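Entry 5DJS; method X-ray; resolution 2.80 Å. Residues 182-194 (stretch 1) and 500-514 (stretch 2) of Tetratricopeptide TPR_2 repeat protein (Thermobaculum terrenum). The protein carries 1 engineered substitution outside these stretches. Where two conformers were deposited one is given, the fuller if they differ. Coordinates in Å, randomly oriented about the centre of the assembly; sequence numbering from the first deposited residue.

Stretch 1, residues 182-194: EPVIEAHDRTAYE
Stretch 2 500-514: DQGSFTAELEDAYRR

Stretch 2 is helical throughout, residues 500-514, part of a longer helix; its backbone bonds run i to i-4 from Phe504 N to Asp500 O (2.8 Å) through Arg514 N to Asp510 O (3.2 Å), and the N of Gln501 and Gly502 lack a bond to the preceding turn, which marks a kink. Stretch 1 enters in a helix that begins earlier in the chain (phi/psi near -60/-46 for Pro183 to Glu186) and is kinked at Pro183, whose N has no bond to the turn before; the chain then extends at His188 (-58/128) and Asp189 (-67/107), turns through Arg190 to Ala192, and starts a strand at Tyr193 (-142/151). The two helix axes approach to 9.1 Å with their N-to-C directions 77° apart, a steep crossing. The register is set by CA-CA distances of 5.8 Å for Pro183-Gln501, 5.9 Å for Ala187-Gly502 and 5.6 Å for Val184-Thr505. Together the stretches bury 683 Å².

Gln501, the first contacting residue, has its CA-to-CB bond sideways, but an extended side chain (chi1 171°, chi2 165°) carries its amide to stretch 1. There Gln501 NE2 donates to Pro183 O (3.1 Å, 143°) and, more nearly linearly, to Glu186 OE2 (2.7 Å, 171°). Glu186 reaches it with chi1 and chi2 both t. Gly502 follows, close by register yet without a side chain; an ideal CB would lie 5.1 Å from Ala187 CB, so there is room for one.

Phe504 (chi1 172°, chi2 73°) points toward stretch 1, and Val184 CG2 meets the edge of its ring at 3.5 Å from Phe504 CE2. Thr505, chi1 108° and off the wells, places CG2 3.7 Å from Ala187 CB and 3.8 Å from Val184 CA, a close fit of small groups near the crossing. One turn on from Phe504, Leu508 CD2 packs against Val184 CG1 at 3.9 Å, with Leu508 chi1 t and chi2 p; buried Val184 (chi1 t) thus joins two apolar side chains.

Glu509 (chi1 m, chi2 t, chi3 -7°) is the polar hub. Glu509 OE2 accepts from His188 ND1 (2.8 Å, 161°) and from Asp189 N (2.8 Å, 161°), so one carboxylate oxygen binds both the side chain of His188 and the backbone of Asp189. The carboxylate meets the imidazole near its plane, as a ring N-H donor requires; His188 chi1 is -102°. The backbone of Glu509 also takes part: Tyr193 OH donates to Glu509 O at 2.6 Å, a weak bond.

Tyr512 (chi1 -69°, chi2 -23°) presents its ring edge to stretch 1, with CE2 3.9 Å from His188 CE1, while its CB lies 4.2 Å from Tyr193 CE1. Finally, Arg513 (chi1 t, chi2 p, chi3 p) folds its guanidinium back, bringing NH2 over one face of the Tyr193 ring (chi1 m, chi2 -84°). Arg513 NE donates weakly to Tyr193 OH (3.5 Å, 148°), and Arg513 NH2 lies 3.2 Å from Ala192 O, near the guanidinium plane.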

ATOM      1  N   GLU A 182       1.440 -13.232  -6.938  1.00 57.08           N
ATOM      2  CA  GLU A 182       0.935 -14.459  -7.596  1.00 59.21           C
ATOM      3  C   GLU A 182       1.580 -14.788  -8.964  1.00 58.24           C
ATOM      4  O   GLU A 182       2.090 -15.895  -9.138  1.00 58.89           O
ATOM      5  CB  GLU A 182      -0.599 -14.435  -7.713  1.00 61.67           C
ATOM      6  CG  GLU A 182      -1.173 -15.646  -8.438  1.00 63.94           C
ATOM      7  CD  GLU A 182      -2.665 -15.823  -8.245  1.00 66.52           C
ATOM      8  OE1 GLU A 182      -3.127 -16.973  -8.383  1.00 66.82           O
ATOM      9  OE2 GLU A 182      -3.382 -14.835  -7.972  1.00 64.53           O
ATOM     10  N   PRO A 183       1.556 -13.846  -9.929  1.00 55.82           N
ATOM     11  CA  PRO A 183       2.230 -14.141 -11.196  1.00 54.85           C
ATOM     12  C   PRO A 183       3.709 -14.476 -11.030  1.00 54.83           C
ATOM     13  O   PRO A 183       4.197 -15.430 -11.657  1.00 57.18           O
ATOM     14  CB  PRO A 183       2.070 -12.844 -12.004  1.00 56.38           C
ATOM     15  CG  PRO A 183       1.685 -11.797 -11.018  1.00 57.54           C
ATOM     16  CD  PRO A 183       0.919 -12.516  -9.954  1.00 56.76           C
ATOM     17  N   VAL A 184       4.399 -13.707 -10.185  1.00 50.42           N
ATOM     18  CA  VAL A 184       5.839 -13.885  -9.948  1.00 51.64           C
ATOM     19  C   VAL A 184       6.164 -15.262  -9.357  1.00 53.46           C
ATOM     20  O   VAL A 184       7.092 -15.929  -9.807  1.00 53.39           O
ATOM     21  CB  VAL A 184       6.416 -12.748  -9.071  1.00 49.96           C
ATOM     22  CG1 VAL A 184       7.841 -13.042  -8.609  1.00 50.03           C
ATOM     23  CG2 VAL A 184       6.399 -11.444  -9.850  1.00 49.97           C
ATOM     24  N   ILE A 185       5.397 -15.670  -8.352  1.00 55.13           N
ATOM     25  CA  ILE A 185       5.560 -16.978  -7.729  1.00 55.26           C
ATOM     26  C   ILE A 185       5.306 -18.115  -8.724  1.00 55.43           C
ATOM     27  O   ILE A 185       6.079 -19.070  -8.763  1.00 60.14           O
ATOM     28  CB  ILE A 185       4.653 -17.113  -6.479  1.00 56.52           C
ATOM     29  CG1 ILE A 185       5.317 -16.416  -5.306  1.00 59.78           C
ATOM     30  CG2 ILE A 185       4.407 -18.565  -6.106  1.00 59.06           C
ATOM     31  CD1 ILE A 185       4.471 -16.407  -4.051  1.00 67.19           C
ATOM     32  N   GLU A 186       4.228 -18.019  -9.506  1.00 53.70           N
ATOM     33  CA  GLU A 186       3.913 -19.040 -10.521  1.00 51.75           C
ATOM     34  C   GLU A 186       5.027 -19.185 -11.564  1.00 45.20           C
ATOM     35  O   GLU A 186       5.446 -20.285 -11.859  1.00 46.29           O
ATOM     36  CB  GLU A 186       2.584 -18.740 -11.233  1.00 54.34           C
ATOM     37  CG  GLU A 186       2.140 -19.848 -12.191  1.00 56.38           C
ATOM     38  CD  GLU A 186       0.820 -19.569 -12.883  1.00 56.37           C
ATOM     39  OE1 GLU A 186      -0.038 -20.482 -12.905  1.00 56.09           O
ATOM     40  OE2 GLU A 186       0.648 -18.448 -13.414  1.00 54.06           O
ATOM     41  N   ALA A 187       5.510 -18.072 -12.095  1.00 41.34           N
ATOM     42  CA  ALA A 187       6.448 -18.081 -13.229  1.00 39.74           C
ATOM     43  C   ALA A 187       7.931 -18.194 -12.869  1.00 38.30           C
ATOM     44  O   ALA A 187       8.776 -18.223 -13.764  1.00 36.10           O
ATOM     45  CB  ALA A 187       6.229 -16.831 -14.082  1.00 40.44           C
ATOM     46  N   HIS A 188       8.265 -18.240 -11.581  1.00 39.05           N
ATOM     47  CA  HIS A 188       9.671 -18.353 -11.175  1.00 39.58           C
ATOM     48  C   HIS A 188      10.304 -19.611 -11.774  1.00 39.62           C
ATOM     49  O   HIS A 188       9.762 -20.699 -11.635  1.00 38.84           O
ATOM     50  CB  HIS A 188       9.834 -18.354  -9.636  1.00 39.51           C
ATOM     51  CG  HIS A 188      10.280 -17.045  -9.067  1.00 37.85           C
ATOM     52  ND1 HIS A 188      11.326 -16.322  -9.598  1.00 38.39           N
ATOM     53  CD2 HIS A 188       9.838 -16.339  -8.003  1.00 37.17           C
ATOM     54  CE1 HIS A 188      11.499 -15.218  -8.897  1.00 37.30           C
ATOM     55  NE2 HIS A 188      10.608 -15.204  -7.925  1.00 37.74           N
ATOM     56  N   ASP A 189      11.447 -19.446 -12.435  1.00 41.67           N
ATOM     57  CA  ASP A 189      12.179 -20.568 -13.023  1.00 44.94           C
ATOM     58  C   ASP A 189      12.744 -21.484 -11.920  1.00 46.00           C
ATOM     59  O   ASP A 189      13.708 -21.119 -11.233  1.00 47.20           O
ATOM     60  CB  ASP A 189      13.311 -20.038 -13.916  1.00 47.62           C
ATOM     61  CG  ASP A 189      13.995 -21.132 -14.728  1.00 49.96           C
ATOM     62  OD1 ASP A 189      13.528 -22.295 -14.710  1.00 54.11           O
ATOM     63  OD2 ASP A 189      15.017 -20.820 -15.385  1.00 47.95           O
ATOM     64  N   ARG A 190      12.137 -22.661 -11.765  0.50 46.57           N
ATOM     65  CA  ARG A 190      12.530 -23.619 -10.730  0.50 47.22           C
ATOM     66  C   ARG A 190      13.893 -24.280 -10.939  0.50 48.20           C
ATOM     67  O   ARG A 190      14.444 -24.843  -9.995  0.50 50.44           O
ATOM     68  CB  ARG A 190      11.462 -24.698 -10.553  0.50 48.16           C
ATOM     69  CG  ARG A 190      10.611 -24.509  -9.305  0.50 49.76           C
ATOM     70  CD  ARG A 190      10.053 -23.097  -9.216  0.50 49.21           C
ATOM     71  NE  ARG A 190       9.069 -22.968  -8.146  0.50 49.88           N
ATOM     72  CZ  ARG A 190       8.160 -21.999  -8.083  0.50 50.53           C
ATOM     73  NH1 ARG A 190       8.107 -21.074  -9.036  0.50 49.05           N
ATOM     74  NH2 ARG A 190       7.296 -21.962  -7.075  0.50 49.44           N
ATOM     75  N   THR A 191      14.433 -24.229 -12.160  1.00 48.41           N
ATOM     76  CA  THR A 191      15.795 -24.729 -12.421  1.00 49.51           C
ATOM     77  C   THR A 191      16.816 -23.872 -11.643  1.00 49.39           C
ATOM     78  O   THR A 191      17.761 -24.405 -11.051  1.00 47.34           O
ATOM     79  CB  THR A 191      16.173 -24.763 -13.937  1.00 50.72           C
ATOM     80  OG1 THR A 191      16.189 -23.436 -14.483  1.00 50.26           O
ATOM     81  CG2 THR A 191      15.201 -25.651 -14.754  1.00 51.85           C
ATOM     82  N   ALA A 192      16.577 -22.555 -11.621  1.00 48.87           N
ATOM     83  CA  ALA A 192      17.511 -21.568 -11.055  1.00 48.03           C
ATOM     84  C   ALA A 192      17.076 -20.914  -9.722  1.00 47.54           C
ATOM     85  O   ALA A 192      17.898 -20.249  -9.084  1.00 42.29           O
ATOM     86  CB  ALA A 192      17.792 -20.488 -12.094  1.00 46.90           C
ATOM     87  N   TYR A 193      15.811 -21.083  -9.312  1.00 47.73           N
ATOM     88  CA  TYR A 193      15.276 -20.426  -8.109  1.00 48.12           C
ATOM     89  C   TYR A 193      14.319 -21.331  -7.344  1.00 48.69           C
ATOM     90  O   TYR A 193      13.672 -22.183  -7.927  1.00 51.23           O
ATOM     91  CB  TYR A 193      14.559 -19.122  -8.477  1.00 50.19           C
ATOM     92  CG  TYR A 193      15.462 -18.112  -9.144  1.00 51.19           C
ATOM     93  CD1 TYR A 193      16.265 -17.270  -8.389  1.00 53.36           C
ATOM     94  CD2 TYR A 193      15.539 -18.025 -10.538  1.00 55.13           C
ATOM     95  CE1 TYR A 193      17.115 -16.351  -8.994  1.00 56.66           C
ATOM     96  CE2 TYR A 193      16.391 -17.114 -11.160  1.00 55.21           C
ATOM     97  CZ  TYR A 193      17.176 -16.278 -10.387  1.00 57.01           C
ATOM     98  OH  TYR A 193      18.022 -15.379 -10.996  1.00 58.80           O
ATOM     99  N   GLU A 194      14.241 -21.149  -6.030  1.00 48.70           N
ATOM    100  CA  GLU A 194      13.280 -21.877  -5.200  1.00 50.84           C
ATOM    101  C   GLU A 194      12.551 -20.908  -4.276  1.00 50.96           C
ATOM    102  O   GLU A 194      13.175 -20.031  -3.680  1.00 55.31           O
ATOM    103  CB  GLU A 194      13.985 -22.948  -4.377  1.00 51.20           C
ATOM    104  CG  GLU A 194      13.018 -23.835  -3.605  1.00 50.47           C
ATOM    105  CD  GLU A 194      13.720 -24.887  -2.799  1.00 50.97           C
ATOM    106  OE1 GLU A 194      14.965 -24.781  -2.604  1.00 52.53           O
ATOM    107  OE2 GLU A 194      13.025 -25.823  -2.337  1.00 49.05           O
ATOM    108  N   ASP A 500       3.559 -10.763 -20.433  1.00 60.40           N
ATOM    109  CA  ASP A 500       4.089  -9.905 -19.346  1.00 54.47           C
ATOM    110  C   ASP A 500       4.434 -10.608 -18.034  1.00 49.05           C
ATOM    111  O   ASP A 500       5.403 -10.228 -17.372  1.00 47.46           O
ATOM    112  CB  ASP A 500       3.134  -8.748 -19.061  1.00 55.61           C
ATOM    113  CG  ASP A 500       3.811  -7.608 -18.368  1.00 56.32           C
ATOM    114  OD1 ASP A 500       4.723  -7.024 -18.969  1.00 53.71           O
ATOM    115  OD2 ASP A 500       3.444  -7.282 -17.225  1.00 65.21           O
ATOM    116  N   GLN A 501       3.644 -11.610 -17.654  1.00 45.58           N
ATOM    117  CA  GLN A 501       3.966 -12.472 -16.510  1.00 41.57           C
ATOM    118  C   GLN A 501       5.410 -12.972 -16.596  1.00 41.76           C
ATOM    119  O   GLN A 501       6.250 -12.581 -15.795  1.00 42.83           O
ATOM    120  CB  GLN A 501       2.992 -13.656 -16.425  1.00 40.05           C
ATOM    121  CG  GLN A 501       3.378 -14.720 -15.404  1.00 39.64           C
ATOM    122  CD  GLN A 501       2.255 -15.685 -15.085  1.00 39.23           C
ATOM    123  OE1 GLN A 501       1.240 -15.730 -15.776  1.00 38.11           O
ATOM    124  NE2 GLN A 501       2.433 -16.467 -14.022  1.00 41.10           N
ATOM    125  N   GLY A 502       5.694 -13.789 -17.606  1.00 42.43           N
ATOM    126  CA  GLY A 502       7.021 -14.374 -17.806  1.00 40.96           C
ATOM    127  C   GLY A 502       8.087 -13.364 -18.176  1.00 41.44           C
ATOM    128  O   GLY A 502       9.253 -13.516 -17.802  1.00 42.18           O
ATOM    129  N   SER A 503       7.695 -12.327 -18.905  1.00 42.10           N
ATOM    130  CA  SER A 503       8.627 -11.276 -19.293  1.00 43.79           C
ATOM    131  C   SER A 503       9.133 -10.503 -18.065  1.00 46.88           C
ATOM    132  O   SER A 503      10.336 -10.249 -17.943  1.00 45.37           O
ATOM    133  CB  SER A 503       7.970 -10.329 -20.295  1.00 43.99           C
ATOM    134  OG  SER A 503       8.955  -9.586 -20.974  1.00 47.14           O
ATOM    135  N   PHE A 504       8.219 -10.159 -17.146  1.00 49.13           N
ATOM    136  CA  PHE A 504       8.596  -9.457 -15.911  1.00 48.71           C
ATOM    137  C   PHE A 504       9.483 -10.308 -14.999  1.00 48.22           C
ATOM    138  O   PHE A 504      10.549  -9.851 -14.580  1.00 46.69           O
ATOM    139  CB  PHE A 504       7.380  -8.992 -15.088  1.00 50.39           C
ATOM    140  CG  PHE A 504       7.761  -8.449 -13.726  1.00 49.13           C
ATOM    141  CD1 PHE A 504       8.383  -7.211 -13.617  1.00 46.97           C
ATOM    142  CD2 PHE A 504       7.558  -9.195 -12.563  1.00 49.87           C
ATOM    143  CE1 PHE A 504       8.770  -6.701 -12.386  1.00 47.75           C
ATOM    144  CE2 PHE A 504       7.949  -8.692 -11.322  1.00 48.66           C
ATOM    145  CZ  PHE A 504       8.552  -7.444 -11.234  1.00 47.70           C
ATOM    146  N   THR A 505       9.044 -11.530 -14.679  1.00 45.77           N
ATOM    147  CA  THR A 505       9.751 -12.297 -13.645  1.00 46.54           C
ATOM    148  C   THR A 505      11.140 -12.721 -14.124  1.00 49.28           C
ATOM    149  O   THR A 505      12.025 -12.923 -13.308  1.00 58.80           O
ATOM    150  CB  THR A 505       8.993 -13.510 -13.039  1.00 45.36           C
ATOM    151  OG1 THR A 505       9.564 -14.736 -13.494  1.00 49.35           O
ATOM    152  CG2 THR A 505       7.512 -13.491 -13.308  1.00 44.97           C
ATOM    153  N   ALA A 506      11.333 -12.845 -15.433  1.00 48.82           N
ATOM    154  CA  ALA A 506      12.666 -13.065 -15.986  1.00 48.96           C
ATOM    155  C   ALA A 506      13.553 -11.841 -15.743  1.00 46.47           C
ATOM    156  O   ALA A 506      14.709 -11.995 -15.370  1.00 44.12           O
ATOM    157  CB  ALA A 506      12.590 -13.402 -17.478  1.00 50.05           C
ATOM    158  N   GLU A 507      13.015 -10.639 -15.951  1.00 46.36           N
ATOM    159  CA  GLU A 507      13.772  -9.396 -15.686  1.00 48.20           C
ATOM    160  C   GLU A 507      14.144  -9.209 -14.191  1.00 47.96           C
ATOM    161  O   GLU A 507      15.222  -8.677 -13.864  1.00 44.11           O
ATOM    162  CB  GLU A 507      13.013  -8.176 -16.222  1.00 49.92           C
ATOM    163  CG  GLU A 507      13.296  -7.872 -17.681  1.00 53.22           C
ATOM    164  CD  GLU A 507      14.570  -7.063 -17.864  1.00 59.36           C
ATOM    165  OE1 GLU A 507      14.734  -6.015 -17.176  1.00 60.42           O
ATOM    166  OE2 GLU A 507      15.411  -7.473 -18.700  1.00 62.58           O
ATOM    167  N   LEU A 508      13.248  -9.657 -13.306  1.00 45.73           N
ATOM    168  CA  LEU A 508      13.468  -9.629 -11.858  1.00 46.77           C
ATOM    169  C   LEU A 508      14.527 -10.660 -11.448  1.00 46.59           C
ATOM    170  O   LEU A 508      15.483 -10.349 -10.733  1.00 46.83           O
ATOM    171  CB  LEU A 508      12.140  -9.898 -11.130  1.00 46.88           C
ATOM    172  CG  LEU A 508      12.112  -9.938  -9.601  1.00 45.38           C
ATOM    173  CD1 LEU A 508      12.330  -8.538  -9.049  1.00 46.51           C
ATOM    174  CD2 LEU A 508      10.799 -10.533  -9.107  1.00 43.77           C
ATOM    175  N   GLU A 509      14.341 -11.890 -11.907  1.00 47.19           N
ATOM    176  CA  GLU A 509      15.350 -12.952 -11.764  1.00 47.62           C
ATOM    177  C   GLU A 509      16.730 -12.534 -12.266  1.00 49.98           C
ATOM    178  O   GLU A 509      17.736 -12.868 -11.653  1.00 54.71           O
ATOM    179  CB  GLU A 509      14.900 -14.203 -12.509  1.00 45.94           C
ATOM    180  CG  GLU A 509      13.795 -14.968 -11.797  1.00 44.37           C
ATOM    181  CD  GLU A 509      13.192 -16.068 -12.657  1.00 44.04           C
ATOM    182  OE1 GLU A 509      13.526 -16.162 -13.860  1.00 45.17           O
ATOM    183  OE2 GLU A 509      12.380 -16.855 -12.127  1.00 40.63           O
ATOM    184  N   ASP A 510      16.771 -11.802 -13.375  1.00 53.58           N
ATOM    185  CA  ASP A 510      18.020 -11.213 -13.867  1.00 54.69           C
ATOM    186  C   ASP A 510      18.622 -10.262 -12.818  1.00 51.75           C
ATOM    187  O   ASP A 510      19.833 -10.257 -12.621  1.00 50.73           O
ATOM    188  CB  ASP A 510      17.799 -10.466 -15.195  1.00 58.24           C
ATOM    189  CG  ASP A 510      18.980 -10.581 -16.124  1.00 63.22           C
ATOM    190  OD1 ASP A 510      19.132 -11.675 -16.714  1.00 69.55           O
ATOM    191  OD2 ASP A 510      19.743  -9.592 -16.264  1.00 63.05           O
ATOM    192  N   ALA A 511      17.771  -9.470 -12.154  1.00 49.51           N
ATOM    193  CA  ALA A 511      18.207  -8.568 -11.071  1.00 47.31           C
ATOM    194  C   ALA A 511      18.658  -9.310  -9.806  1.00 47.06           C
ATOM    195  O   ALA A 511      19.711  -8.978  -9.248  1.00 48.15           O
ATOM    196  CB  ALA A 511      17.120  -7.562 -10.731  1.00 45.50           C
ATOM    197  N   TYR A 512      17.874 -10.298  -9.359  1.00 44.01           N
ATOM    198  CA  TYR A 512      18.284 -11.191  -8.252  1.00 41.63           C
ATOM    199  C   TYR A 512      19.644 -11.861  -8.503  1.00 43.59           C
ATOM    200  O   TYR A 512      20.458 -11.986  -7.592  1.00 47.74           O
ATOM    201  CB  TYR A 512      17.258 -12.311  -8.012  1.00 39.25           C
ATOM    202  CG  TYR A 512      15.903 -11.925  -7.434  1.00 37.64           C
ATOM    203  CD1 TYR A 512      15.707 -10.742  -6.697  1.00 36.55           C
ATOM    204  CD2 TYR A 512      14.809 -12.782  -7.596  1.00 35.25           C
ATOM    205  CE1 TYR A 512      14.458 -10.419  -6.176  1.00 35.85           C
ATOM    206  CE2 TYR A 512      13.562 -12.473  -7.075  1.00 36.13           C
ATOM    207  CZ  TYR A 512      13.386 -11.297  -6.363  1.00 36.56           C
ATOM    208  OH  TYR A 512      12.137 -11.004  -5.856  1.00 33.73           O
ATOM    209  N   ARG A 513      19.872 -12.310  -9.733  1.00 45.74           N
ATOM    210  CA  ARG A 513      21.123 -12.969 -10.096  1.00 47.06           C
ATOM    211  C   ARG A 513      22.315 -12.015  -9.980  1.00 47.01           C
ATOM    212  O   ARG A 513      23.377 -12.403  -9.511  1.00 46.23           O
ATOM    213  CB  ARG A 513      21.029 -13.553 -11.520  1.00 46.02           C
ATOM    214  CG  ARG A 513      22.213 -14.418 -11.961  1.00 45.25           C
ATOM    215  CD  ARG A 513      22.481 -15.621 -11.056  1.00 44.68           C
ATOM    216  NE  ARG A 513      21.324 -16.510 -10.899  1.00 42.53           N
ATOM    217  CZ  ARG A 513      21.341 -17.664 -10.232  1.00 41.85           C
ATOM    218  NH1 ARG A 513      22.456 -18.103  -9.642  1.00 41.15           N
ATOM    219  NH2 ARG A 513      20.227 -18.393 -10.147  1.00 43.58           N
ATOM    220  N   ARG A 514      22.128 -10.774 -10.406  1.00 49.55           N
ATOM    221  CA  ARG A 514      23.210  -9.797 -10.397  1.00 55.11           C
ATOM    222  C   ARG A 514      23.480  -9.273  -8.985  1.00 54.71           C
ATOM    223  O   ARG A 514      24.607  -8.897  -8.674  1.00 50.40           O
ATOM    224  CB  ARG A 514      22.928  -8.683 -11.411  1.00 62.71           C
ATOM    225  CG  ARG A 514      23.112  -9.183 -12.849  1.00 75.91           C
ATOM    226  CD  ARG A 514      22.289  -8.444 -13.903  1.00 83.55           C
ATOM    227  NE  ARG A 514      22.311  -7.000 -13.699  1.00 90.07           N
ATOM    228  CZ  ARG A 514      23.339  -6.193 -13.975  1.00100.04           C
ATOM    229  NH1 ARG A 514      24.483  -6.662 -14.487  1.00102.22           N
ATOM    230  NH2 ARG A 514      23.224  -4.887 -13.730  1.00105.57           N
TER